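Local coordinates for cystalysin (Treponema denticola, PDB 1C7N), which belongs to the class I and II aminotransferase family of enzymes and binds pyridoxal-5'-phosphate, at residues Ile352-Gly357 against Glu368-Ala373. Residues are numbered along the deposited sequence; the frame is centred on the assembly and turned at random.
Sequences IFFDEG and ERINLA
Arg369 sets off with CG anti to its backbone N (chi1 -168°) and bends at chi3, which places NE near Asp355 CB; the guanidinium then lies alongside the Asp355 carboxylate. Glu356 and Glu368, both bent at chi2, bring their acid groups together on the other face of the sheet. Asp355 and Arg369 form the antiparallel hydrogen-bonded pair of this beta hairpin: Asp355 N gives a nearly straight bond to Arg369 O (3.0 Å), and Arg369 N returns one to Asp355 O (3.1 Å). Their flat ends lie almost parallel, 6° apart, with Asp355 OD2 over one guanidinium face and 3.1 Å from Arg369 NH2. This salt bridge therefore rests on charge alone. Hydrogen bonds from the terminal nitrogens go to other partners, NH2 to Ser37 O and NH1 to Asn175 OD1, a residue of the pyridoxal-5'-phosphate pocket. Phe354 presents its ring edge to Ile370, Phe354 CE1 to Ile370 CG1 at 3.6 Å, while Ile352 CG1 sits over a ring face and Glu368 CB packs against Phe354 CD2 at 3.6 Å. In the neighbouring non-hydrogen-bonded pair, Glu356 OE2 comes within 2.5 Å of Glu368 OE1, the carboxylate planes turned 85° apart. Strand 327-331 flanks Glu368-Asn371 on its other side. At that distance one of the two buried acids probably holds a proton, whereas the Asp355 carboxylate probably helps hold Arg369 in place near the cofactor.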
# COMPACT_ATOMS: atom_id res chain seq x y z
N ILE A 352 -29.34 2.51 14.03
CA ILE A 352 -28.44 1.40 14.28
C ILE A 352 -27.88 1.11 12.89
O ILE A 352 -28.63 0.85 11.94
CB ILE A 352 -29.20 0.19 14.89
CG1 ILE A 352 -28.20 -0.83 15.42
CG2 ILE A 352 -30.13 -0.43 13.86
CD1 ILE A 352 -28.81 -1.84 16.37
N PHE A 353 -26.57 1.20 12.76
CA PHE A 353 -25.94 0.99 11.46
C PHE A 353 -25.24 -0.34 11.31
O PHE A 353 -24.10 -0.52 11.71
CB PHE A 353 -24.97 2.14 11.18
CG PHE A 353 -25.63 3.48 11.18
CD1 PHE A 353 -26.01 4.08 12.38
CD2 PHE A 353 -25.94 4.11 9.98
CE1 PHE A 353 -26.70 5.30 12.38
CE2 PHE A 353 -26.62 5.32 9.97
CZ PHE A 353 -27.00 5.92 11.17
N PHE A 354 -25.97 -1.29 10.72
CA PHE A 354 -25.46 -2.63 10.48
C PHE A 354 -24.86 -2.64 9.09
O PHE A 354 -24.80 -1.62 8.41
CB PHE A 354 -26.59 -3.67 10.48
CG PHE A 354 -27.33 -3.81 11.78
CD1 PHE A 354 -26.65 -4.06 12.97
CD2 PHE A 354 -28.73 -3.80 11.80
CE1 PHE A 354 -27.34 -4.31 14.15
CE2 PHE A 354 -29.43 -4.05 12.98
CZ PHE A 354 -28.74 -4.30 14.16
N ASP A 355 -24.39 -3.80 8.69
CA ASP A 355 -23.92 -3.96 7.33
C ASP A 355 -25.13 -4.75 6.83
O ASP A 355 -25.30 -5.93 7.15
CB ASP A 355 -22.63 -4.78 7.28
CG ASP A 355 -21.46 -3.95 6.78
OD1 ASP A 355 -21.38 -2.76 7.16
OD2 ASP A 355 -20.61 -4.48 6.02
N GLU A 356 -26.01 -4.06 6.11
CA GLU A 356 -27.24 -4.68 5.61
C GLU A 356 -26.96 -6.00 4.93
O GLU A 356 -26.10 -6.10 4.06
CB GLU A 356 -27.98 -3.72 4.68
CG GLU A 356 -28.33 -2.38 5.34
CD GLU A 356 -29.36 -2.49 6.45
OE1 GLU A 356 -29.26 -1.73 7.43
OE2 GLU A 356 -30.28 -3.33 6.35
N GLY A 357 -27.71 -7.03 5.34
CA GLY A 357 -27.53 -8.36 4.80
C GLY A 357 -27.47 -8.50 3.29
O GLY A 357 -26.65 -9.26 2.78
N GLU A 368 -29.13 -9.07 8.83
CA GLU A 368 -28.35 -7.90 9.23
C GLU A 368 -27.06 -8.40 9.88
O GLU A 368 -27.09 -9.31 10.70
CB GLU A 368 -29.11 -7.05 10.25
CG GLU A 368 -30.38 -6.40 9.72
CD GLU A 368 -30.11 -5.29 8.72
OE1 GLU A 368 -31.09 -4.69 8.23
OE2 GLU A 368 -28.92 -5.00 8.43
N ARG A 369 -25.93 -7.80 9.51
CA ARG A 369 -24.65 -8.19 10.09
C ARG A 369 -24.26 -7.14 11.11
O ARG A 369 -24.10 -5.96 10.76
CB ARG A 369 -23.57 -8.29 9.01
CG ARG A 369 -22.29 -8.98 9.48
CD ARG A 369 -21.14 -8.77 8.50
NE ARG A 369 -20.53 -7.45 8.66
CZ ARG A 369 -19.44 -7.04 8.01
NH1 ARG A 369 -18.82 -7.84 7.14
NH2 ARG A 369 -18.95 -5.83 8.24
N ILE A 370 -24.08 -7.55 12.36
CA ILE A 370 -23.71 -6.62 13.42
C ILE A 370 -22.25 -6.80 13.84
O ILE A 370 -21.79 -7.92 14.03
CB ILE A 370 -24.64 -6.80 14.66
CG1 ILE A 370 -24.41 -5.65 15.65
CG2 ILE A 370 -24.38 -8.15 15.33
CD1 ILE A 370 -25.23 -5.75 16.92
N ASN A 371 -21.53 -5.68 13.96
CA ASN A 371 -20.12 -5.72 14.36
C ASN A 371 -20.07 -5.78 15.90
O ASN A 371 -20.35 -4.78 16.58
CB ASN A 371 -19.41 -4.46 13.86
CG ASN A 371 -17.94 -4.44 14.23
OD1 ASN A 371 -17.54 -5.01 15.23
ND2 ASN A 371 -17.14 -3.76 13.41
N LEU A 372 -19.72 -6.94 16.44
CA LEU A 372 -19.65 -7.15 17.89
C LEU A 372 -18.41 -6.58 18.57
O LEU A 372 -18.32 -6.60 19.79
CB LEU A 372 -19.73 -8.64 18.21
CG LEU A 372 -20.99 -9.39 17.75
CD1 LEU A 372 -20.87 -10.84 18.16
CD2 LEU A 372 -22.24 -8.76 18.34
N ALA A 373 -17.46 -6.08 17.78
CA ALA A 373 -16.23 -5.53 18.35
C ALA A 373 -16.39 -4.13 18.93
O ALA A 373 -15.85 -3.15 18.40
CB ALA A 373 -15.13 -5.54 17.30